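Ribonucleoside-diphosphate reductase (Pseudomonas aeruginosa, PDB 5IM3) probably catalyses the reduction of ribonucleoside diphosphates to deoxyribonucleotides, with thioredoxin as reductant, supplying precursors for DNA synthesis under allosteric control by bound nucleotides. Local coordinates at residues Ala452-Phe464 and Trp501-His513. Residues are numbered along the deposited sequence; the frame is centred on the assembly and turned at random.
Sequences AYLETWHLDIEEF and WTLFSPSDVPDLH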
ATOM      1  N   ALA A 452     -18.545  -0.036 -29.995  1.00 38.59           N
ATOM      2  CA  ALA A 452     -19.936  -0.082 -29.567  1.00 35.93           C
ATOM      3  C   ALA A 452     -20.267   1.124 -28.695  1.00 39.54           C
ATOM      4  O   ALA A 452     -19.491   1.499 -27.811  1.00 40.75           O
ATOM      5  CB  ALA A 452     -20.221  -1.377 -28.803  1.00 35.31           C
ATOM      6  N   TYR A 453     -21.422   1.731 -28.956  1.00 41.21           N
ATOM      7  CA  TYR A 453     -21.899   2.895 -28.222  1.00 40.45           C
ATOM      8  C   TYR A 453     -23.121   2.526 -27.389  1.00 39.87           C
ATOM      9  O   TYR A 453     -23.980   1.760 -27.836  1.00 38.77           O
ATOM     10  CB  TYR A 453     -22.263   4.034 -29.176  1.00 35.82           C
ATOM     11  CG  TYR A 453     -21.085   4.778 -29.756  1.00 38.27           C
ATOM     12  CD1 TYR A 453     -20.342   4.237 -30.799  1.00 39.36           C
ATOM     13  CD2 TYR A 453     -20.743   6.039 -29.293  1.00 37.08           C
ATOM     14  CE1 TYR A 453     -19.275   4.922 -31.345  1.00 38.34           C
ATOM     15  CE2 TYR A 453     -19.674   6.732 -29.833  1.00 42.44           C
ATOM     16  CZ  TYR A 453     -18.945   6.166 -30.859  1.00 41.72           C
ATOM     17  OH  TYR A 453     -17.882   6.844 -31.402  1.00 44.10           O
ATOM     18  N   LEU A 454     -23.203   3.084 -26.182  1.00 40.25           N
ATOM     19  CA  LEU A 454     -24.355   2.870 -25.315  1.00 39.65           C
ATOM     20  C   LEU A 454     -24.693   4.164 -24.586  1.00 39.64           C
ATOM     21  O   LEU A 454     -23.801   4.853 -24.088  1.00 43.21           O
ATOM     22  CB  LEU A 454     -24.094   1.755 -24.302  1.00 37.17           C
ATOM     23  CG  LEU A 454     -25.355   1.149 -23.689  1.00 41.29           C
ATOM     24  CD1 LEU A 454     -26.086   0.295 -24.716  1.00 39.25           C
ATOM     25  CD2 LEU A 454     -25.016   0.339 -22.449  1.00 40.95           C
ATOM     26  N   GLU A 455     -25.982   4.484 -24.527  1.00 41.64           N
ATOM     27  CA  GLU A 455     -26.436   5.705 -23.881  1.00 42.11           C
ATOM     28  C   GLU A 455     -26.446   5.528 -22.362  1.00 43.50           C
ATOM     29  O   GLU A 455     -26.612   4.419 -21.847  1.00 40.64           O
ATOM     30  CB  GLU A 455     -27.824   6.088 -24.399  1.00 44.13           C
ATOM     31  CG  GLU A 455     -28.181   7.557 -24.232  1.00 43.11           C
ATOM     32  CD  GLU A 455     -29.295   7.999 -25.162  1.00 46.15           C
ATOM     33  OE1 GLU A 455     -29.382   7.469 -26.293  1.00 46.86           O
ATOM     34  OE2 GLU A 455     -30.084   8.882 -24.767  1.00 47.52           O
ATOM     35  N   THR A 456     -26.268   6.646 -21.645  1.00 41.41           N
ATOM     36  CA  THR A 456     -25.872   6.596 -20.238  1.00 42.14           C
ATOM     37  C   THR A 456     -26.997   6.179 -19.290  1.00 43.33           C
ATOM     38  O   THR A 456     -26.709   5.798 -18.149  1.00 44.22           O
ATOM     39  CB  THR A 456     -25.319   7.958 -19.806  1.00 41.73           C
ATOM     40  OG1 THR A 456     -24.418   8.447 -20.808  1.00 40.49           O
ATOM     41  CG2 THR A 456     -24.563   7.835 -18.493  1.00 45.73           C
ATOM     42  N   TRP A 457     -28.256   6.244 -19.717  1.00 43.60           N
ATOM     43  CA  TRP A 457     -29.362   5.747 -18.906  1.00 46.27           C
ATOM     44  C   TRP A 457     -29.658   4.272 -19.152  1.00 47.09           C
ATOM     45  O   TRP A 457     -30.526   3.707 -18.476  1.00 44.97           O
ATOM     46  CB  TRP A 457     -30.632   6.571 -19.162  1.00 46.70           C
ATOM     47  CG  TRP A 457     -30.995   6.721 -20.612  1.00 47.67           C
ATOM     48  CD1 TRP A 457     -30.787   7.818 -21.398  1.00 46.46           C
ATOM     49  CD2 TRP A 457     -31.630   5.745 -21.449  1.00 46.71           C
ATOM     50  NE1 TRP A 457     -31.254   7.589 -22.666  1.00 46.51           N
ATOM     51  CE2 TRP A 457     -31.774   6.322 -22.727  1.00 46.54           C
ATOM     52  CE3 TRP A 457     -32.089   4.442 -21.243  1.00 47.36           C
ATOM     53  CZ2 TRP A 457     -32.358   5.642 -23.793  1.00 46.97           C
ATOM     54  CZ3 TRP A 457     -32.671   3.765 -22.306  1.00 47.33           C
ATOM     55  CH2 TRP A 457     -32.800   4.368 -23.562  1.00 47.77           C
ATOM     56  N   HIS A 458     -28.966   3.639 -20.096  1.00 46.17           N
ATOM     57  CA  HIS A 458     -29.212   2.237 -20.405  1.00 46.01           C
ATOM     58  C   HIS A 458     -28.909   1.366 -19.191  1.00 45.26           C
ATOM     59  O   HIS A 458     -27.881   1.531 -18.529  1.00 43.98           O
ATOM     60  CB  HIS A 458     -28.349   1.814 -21.593  1.00 45.57           C
ATOM     61  CG  HIS A 458     -28.785   0.539 -22.246  1.00 44.98           C
ATOM     62  ND1 HIS A 458     -28.515  -0.702 -21.713  1.00 45.40           N
ATOM     63  CD2 HIS A 458     -29.450   0.314 -23.404  1.00 45.40           C
ATOM     64  CE1 HIS A 458     -29.003  -1.637 -22.509  1.00 46.51           C
ATOM     65  NE2 HIS A 458     -29.574  -1.046 -23.543  1.00 46.47           N
ATOM     66  N   LEU A 459     -29.809   0.426 -18.904  1.00 40.95           N
ATOM     67  CA  LEU A 459     -29.698  -0.355 -17.679  1.00 41.99           C
ATOM     68  C   LEU A 459     -28.466  -1.252 -17.647  1.00 39.80           C
ATOM     69  O   LEU A 459     -28.049  -1.668 -16.561  1.00 39.39           O
ATOM     70  CB  LEU A 459     -30.958  -1.197 -17.475  1.00 43.19           C
ATOM     71  CG  LEU A 459     -31.782  -0.788 -16.257  1.00 45.02           C
ATOM     72  CD1 LEU A 459     -33.055  -1.605 -16.204  1.00 48.70           C
ATOM     73  CD2 LEU A 459     -30.980  -0.966 -14.980  1.00 44.53           C
ATOM     74  N   ASP A 460     -27.867  -1.552 -18.796  1.00 39.37           N
ATOM     75  CA  ASP A 460     -26.642  -2.337 -18.835  1.00 40.92           C
ATOM     76  C   ASP A 460     -25.386  -1.471 -18.763  1.00 39.79           C
ATOM     77  O   ASP A 460     -24.279  -1.995 -18.924  1.00 39.11           O
ATOM     78  CB  ASP A 460     -26.603  -3.200 -20.102  1.00 43.75           C
ATOM     79  CG  ASP A 460     -27.688  -4.267 -20.122  1.00 46.17           C
ATOM     80  OD1 ASP A 460     -28.130  -4.706 -19.040  1.00 45.71           O
ATOM     81  OD2 ASP A 460     -28.090  -4.672 -21.231  1.00 45.64           O
ATOM     82  N   ILE A 461     -25.527  -0.171 -18.491  1.00 42.52           N
ATOM     83  CA  ILE A 461     -24.390   0.740 -18.620  1.00 44.70           C
ATOM     84  C   ILE A 461     -23.257   0.342 -17.683  1.00 47.20           C
ATOM     85  O   ILE A 461     -22.079   0.433 -18.047  1.00 43.67           O
ATOM     86  CB  ILE A 461     -24.831   2.199 -18.380  1.00 45.75           C
ATOM     87  CG1 ILE A 461     -23.679   3.163 -18.688  1.00 45.83           C
ATOM     88  CG2 ILE A 461     -25.304   2.405 -16.944  1.00 45.98           C
ATOM     89  CD1 ILE A 461     -23.231   3.142 -20.142  1.00 45.66           C
ATOM     90  N   GLU A 462     -23.585  -0.105 -16.465  1.00 48.19           N
ATOM     91  CA  GLU A 462     -22.543  -0.411 -15.488  1.00 48.82           C
ATOM     92  C   GLU A 462     -21.681  -1.581 -15.948  1.00 47.65           C
ATOM     93  O   GLU A 462     -20.450  -1.531 -15.851  1.00 48.17           O
ATOM     94  CB  GLU A 462     -23.171  -0.696 -14.120  1.00 55.27           C
ATOM     95  CG  GLU A 462     -23.809   0.529 -13.481  1.00 57.93           C
ATOM     96  CD  GLU A 462     -24.607   0.203 -12.235  1.00 64.56           C
ATOM     97  OE1 GLU A 462     -25.417  -0.750 -12.274  1.00 66.64           O
ATOM     98  OE2 GLU A 462     -24.425   0.898 -11.211  1.00 68.01           O
ATOM     99  N   GLU A 463     -22.305  -2.650 -16.440  1.00 48.07           N
ATOM    100  CA  GLU A 463     -21.529  -3.728 -17.046  1.00 49.79           C
ATOM    101  C   GLU A 463     -20.759  -3.227 -18.265  1.00 47.12           C
ATOM    102  O   GLU A 463     -19.632  -3.671 -18.513  1.00 47.39           O
ATOM    103  CB  GLU A 463     -22.455  -4.888 -17.427  1.00 52.28           C
ATOM    104  CG  GLU A 463     -21.743  -6.156 -17.889  1.00 53.79           C
ATOM    105  CD  GLU A 463     -22.712  -7.252 -18.323  1.00 57.55           C
ATOM    106  OE1 GLU A 463     -23.922  -6.963 -18.457  1.00 57.45           O
ATOM    107  OE2 GLU A 463     -22.262  -8.399 -18.541  1.00 57.61           O
ATOM    108  N   PHE A 464     -21.341  -2.290 -19.019  1.00 39.56           N
ATOM    109  CA  PHE A 464     -20.700  -1.770 -20.227  1.00 40.73           C
ATOM    110  C   PHE A 464     -19.370  -1.097 -19.908  1.00 40.82           C
ATOM    111  O   PHE A 464     -18.386  -1.276 -20.631  1.00 39.33           O
ATOM    112  CB  PHE A 464     -21.647  -0.785 -20.918  1.00 39.96           C
ATOM    113  CG  PHE A 464     -21.183  -0.308 -22.270  1.00 38.47           C
ATOM    114  CD1 PHE A 464     -21.351  -1.097 -23.396  1.00 40.28           C
ATOM    115  CD2 PHE A 464     -20.630   0.957 -22.422  1.00 39.83           C
ATOM    116  CE1 PHE A 464     -20.949  -0.648 -24.646  1.00 38.94           C
ATOM    117  CE2 PHE A 464     -20.225   1.411 -23.668  1.00 39.55           C
ATOM    118  CZ  PHE A 464     -20.387   0.605 -24.781  1.00 40.21           C
ATOM    119  N   TRP A 501     -29.880  10.051 -11.097  1.00 54.49           N
ATOM    120  CA  TRP A 501     -29.890   9.561 -12.469  1.00 51.39           C
ATOM    121  C   TRP A 501     -30.512   8.174 -12.470  1.00 50.37           C
ATOM    122  O   TRP A 501     -30.087   7.307 -11.699  1.00 50.13           O
ATOM    123  CB  TRP A 501     -28.465   9.529 -13.039  1.00 49.03           C
ATOM    124  CG  TRP A 501     -28.362   9.092 -14.469  1.00 48.12           C
ATOM    125  CD1 TRP A 501     -27.815   7.931 -14.933  1.00 46.20           C
ATOM    126  CD2 TRP A 501     -28.809   9.814 -15.624  1.00 47.35           C
ATOM    127  NE1 TRP A 501     -27.894   7.886 -16.304  1.00 46.92           N
ATOM    128  CE2 TRP A 501     -28.500   9.029 -16.753  1.00 46.67           C
ATOM    129  CE3 TRP A 501     -29.440  11.046 -15.814  1.00 48.90           C
ATOM    130  CZ2 TRP A 501     -28.801   9.436 -18.052  1.00 48.08           C
ATOM    131  CZ3 TRP A 501     -29.740  11.450 -17.109  1.00 49.57           C
ATOM    132  CH2 TRP A 501     -29.420  10.646 -18.208  1.00 47.90           C
ATOM    133  N   THR A 502     -31.513   7.969 -13.320  1.00 48.25           N
ATOM    134  CA  THR A 502     -32.275   6.727 -13.350  1.00 48.59           C
ATOM    135  C   THR A 502     -31.932   5.930 -14.601  1.00 47.23           C
ATOM    136  O   THR A 502     -31.909   6.478 -15.709  1.00 48.07           O
ATOM    137  CB  THR A 502     -33.780   7.005 -13.303  1.00 48.97           C
ATOM    138  OG1 THR A 502     -34.091   7.760 -12.126  1.00 49.78           O
ATOM    139  CG2 THR A 502     -34.568   5.701 -13.284  1.00 50.24           C
ATOM    140  N   LEU A 503     -31.672   4.640 -14.421  1.00 46.32           N
ATOM    141  CA  LEU A 503     -31.399   3.733 -15.524  1.00 45.86           C
ATOM    142  C   LEU A 503     -32.680   3.014 -15.933  1.00 48.21           C
ATOM    143  O   LEU A 503     -33.462   2.581 -15.080  1.00 49.51           O
ATOM    144  CB  LEU A 503     -30.324   2.713 -15.139  1.00 46.75           C
ATOM    145  CG  LEU A 503     -29.062   3.282 -14.483  1.00 47.72           C
ATOM    146  CD1 LEU A 503     -28.033   2.186 -14.241  1.00 46.69           C
ATOM    147  CD2 LEU A 503     -28.467   4.395 -15.328  1.00 46.40           C
ATOM    148  N   PHE A 504     -32.892   2.902 -17.243  1.00 43.92           N
ATOM    149  CA  PHE A 504     -34.071   2.263 -17.807  1.00 43.56           C
ATOM    150  C   PHE A 504     -33.647   1.240 -18.849  1.00 42.54           C
ATOM    151  O   PHE A 504     -32.562   1.326 -19.431  1.00 43.11           O
ATOM    152  CB  PHE A 504     -35.013   3.270 -18.488  1.00 44.18           C
ATOM    153  CG  PHE A 504     -35.528   4.349 -17.585  1.00 45.23           C
ATOM    154  CD1 PHE A 504     -36.579   4.104 -16.717  1.00 47.01           C
ATOM    155  CD2 PHE A 504     -34.987   5.623 -17.631  1.00 46.97           C
ATOM    156  CE1 PHE A 504     -37.065   5.105 -15.899  1.00 47.76           C
ATOM    157  CE2 PHE A 504     -35.465   6.626 -16.812  1.00 46.72           C
ATOM    158  CZ  PHE A 504     -36.508   6.369 -15.949  1.00 48.95           C
ATOM    159  N   SER A 505     -34.507   0.292 -19.087  1.00 41.24           N
ATOM    160  CA  SER A 505     -34.313  -0.509 -20.290  1.00 43.66           C
ATOM    161  C   SER A 505     -34.993   0.168 -21.477  1.00 41.13           C
ATOM    162  O   SER A 505     -36.117   0.659 -21.346  1.00 42.01           O
ATOM    163  CB  SER A 505     -34.883  -1.910 -20.118  1.00 44.78           C
ATOM    164  OG  SER A 505     -34.770  -2.639 -21.329  1.00 43.90           O
ATOM    165  N   PRO A 506     -34.349   0.221 -22.645  1.00 43.41           N
ATOM    166  CA  PRO A 506     -34.966   0.936 -23.775  1.00 45.50           C
ATOM    167  C   PRO A 506     -36.323   0.387 -24.176  1.00 44.85           C
ATOM    168  O   PRO A 506     -37.142   1.140 -24.713  1.00 47.38           O
ATOM    169  CB  PRO A 506     -33.932   0.775 -24.900  1.00 44.37           C
ATOM    170  CG  PRO A 506     -33.105  -0.388 -24.506  1.00 45.92           C
ATOM    171  CD  PRO A 506     -33.054  -0.372 -23.012  1.00 44.66           C
ATOM    172  N   SER A 507     -36.597  -0.898 -23.927  1.00 45.25           N
ATOM    173  CA  SER A 507     -37.893  -1.464 -24.292  1.00 47.12           C
ATOM    174  C   SER A 507     -39.039  -0.839 -23.506  1.00 47.90           C
ATOM    175  O   SER A 507     -40.178  -0.854 -23.981  1.00 49.36           O
ATOM    176  CB  SER A 507     -37.888  -2.980 -24.092  1.00 44.88           C
ATOM    177  OG  SER A 507     -37.477  -3.325 -22.783  1.00 46.04           O
ATOM    178  N   ASP A 508     -38.769  -0.298 -22.319  1.00 46.84           N
ATOM    179  CA  ASP A 508     -39.776   0.455 -21.585  1.00 50.24           C
ATOM    180  C   ASP A 508     -39.823   1.926 -21.977  1.00 50.72           C
ATOM    181  O   ASP A 508     -40.829   2.592 -21.709  1.00 50.63           O
ATOM    182  CB  ASP A 508     -39.522   0.354 -20.079  1.00 53.91           C
ATOM    183  CG  ASP A 508     -39.753  -1.044 -19.538  1.00 54.88           C
ATOM    184  OD1 ASP A 508     -40.827  -1.625 -19.811  1.00 57.04           O
ATOM    185  OD2 ASP A 508     -38.855  -1.566 -18.843  1.00 55.31           O
ATOM    186  N   VAL A 509     -38.770   2.444 -22.601  1.00 47.78           N
ATOM    187  CA  VAL A 509     -38.699   3.851 -22.979  1.00 46.01           C
ATOM    188  C   VAL A 509     -38.185   3.939 -24.413  1.00 46.05           C
ATOM    189  O   VAL A 509     -37.154   4.578 -24.666  1.00 43.66           O
ATOM    190  CB  VAL A 509     -37.809   4.638 -22.002  1.00 48.06           C
ATOM    191  CG1 VAL A 509     -38.470   4.705 -20.623  1.00 47.71           C
ATOM    192  CG2 VAL A 509     -36.419   4.003 -21.890  1.00 45.96           C
ATOM    193  N   PRO A 510     -38.876   3.336 -25.385  1.00 46.77           N
ATOM    194  CA  PRO A 510     -38.294   3.205 -26.732  1.00 48.10           C
ATOM    195  C   PRO A 510     -38.122   4.519 -27.473  1.00 50.34           C
ATOM    196  O   PRO A 510     -37.435   4.533 -28.502  1.00 49.63           O
ATOM    197  CB  PRO A 510     -39.293   2.291 -27.457  1.00 48.69           C
ATOM    198  CG  PRO A 510     -40.584   2.458 -26.714  1.00 47.99           C
ATOM    199  CD  PRO A 510     -40.203   2.697 -25.284  1.00 48.77           C
ATOM    200  N   ASP A 511     -38.701   5.614 -26.989  1.00 54.23           N
ATOM    201  CA  ASP A 511     -38.633   6.889 -27.689  1.00 54.57           C
ATOM    202  C   ASP A 511     -37.463   7.762 -27.248  1.00 53.00           C
ATOM    203  O   ASP A 511     -37.147   8.733 -27.941  1.00 53.98           O
ATOM    204  CB  ASP A 511     -39.951   7.659 -27.510  1.00 55.66           C
ATOM    205  CG  ASP A 511     -40.380   7.762 -26.055  1.00 56.93           C
ATOM    206  OD1 ASP A 511     -40.198   6.779 -25.306  1.00 54.79           O
ATOM    207  OD2 ASP A 511     -40.903   8.826 -25.661  1.00 58.73           O
ATOM    208  N   LEU A 512     -36.797   7.430 -26.137  1.00 48.05           N
ATOM    209  CA  LEU A 512     -35.751   8.302 -25.601  1.00 46.93           C
ATOM    210  C   LEU A 512     -34.546   8.379 -26.528  1.00 46.81           C
ATOM    211  O   LEU A 512     -34.005   9.465 -26.769  1.00 47.94           O
ATOM    212  CB  LEU A 512     -35.308   7.813 -24.220  1.00 47.14           C
ATOM    213  CG  LEU A 512     -36.179   8.132 -23.004  1.00 49.55           C
ATOM    214  CD1 LEU A 512     -35.461   7.695 -21.734  1.00 47.88           C
ATOM    215  CD2 LEU A 512     -36.533   9.613 -22.926  1.00 49.22           C
ATOM    216  N   HIS A 513     -34.090   7.233 -27.031  1.00 47.33           N
ATOM    217  CA  HIS A 513     -32.858   7.206 -27.812  1.00 48.98           C
ATOM    218  C   HIS A 513     -32.929   8.149 -29.010  1.00 50.94           C
ATOM    219  O   HIS A 513     -31.932   8.791 -29.360  1.00 51.07           O
ATOM    220  CB  HIS A 513     -32.569   5.775 -28.263  1.00 48.39           C
ATOM    221  CG  HIS A 513     -31.286   5.624 -29.018  1.00 47.28           C
ATOM    222  ND1 HIS A 513     -30.087   6.133 -28.563  1.00 46.83           N
ATOM    223  CD2 HIS A 513     -31.015   5.018 -30.196  1.00 46.12           C
ATOM    224  CE1 HIS A 513     -29.133   5.843 -29.430  1.00 47.11           C
ATOM    225  NE2 HIS A 513     -29.670   5.168 -30.430  1.00 46.09           N
TER
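The indole of Trp457 lies between Leu512 and Glu455: Leu512 CD1 sits over the six-membered ring, 4.3 Å from its centroid in a CH-pi contact, while Glu455 CB of its own segment covers the opposite face. Phe504 O and the Pro506 backbone line the edge, and Val509 CG2 approaches CZ3 obliquely. With CG between backbone N and carbonyl carbon (chi1 51°), the ring turns into this gap. Trp457 NE1 donates a weak hydrogen bond to Glu455 OE2, also salt-bridged to Lys566. Glu455 OE1 accepts a nearly straight hydrogen bond from His513 ND1 (2.7 Å) in the imidazole plane, carboxylate and ring turned 47° apart; Asp405 OD2 hydrogen-bonds NE2 of His513. Trp501 NE1 donates a hydrogen bond to Thr456 O (3.0 Å) from above the carbonyl plane. Phe504 N hydrogen-bonds Trp457 O at 2.8 Å, and Leu459 N weakly returns to Phe504 O, forming an isolated beta bridge between His458 and Phe504. Pro506 CD comes within 3.6 Å of His458 NE2, whose hydrogen bond goes to Val409 O. Strand 500-504 thus joins the two type I turns linking strand 450-455 to helix 461-465, a beta-alpha connection of the ten-stranded barrel; the Pro506 side chain is about 8 Å from bound dATP, probably in the specificity site.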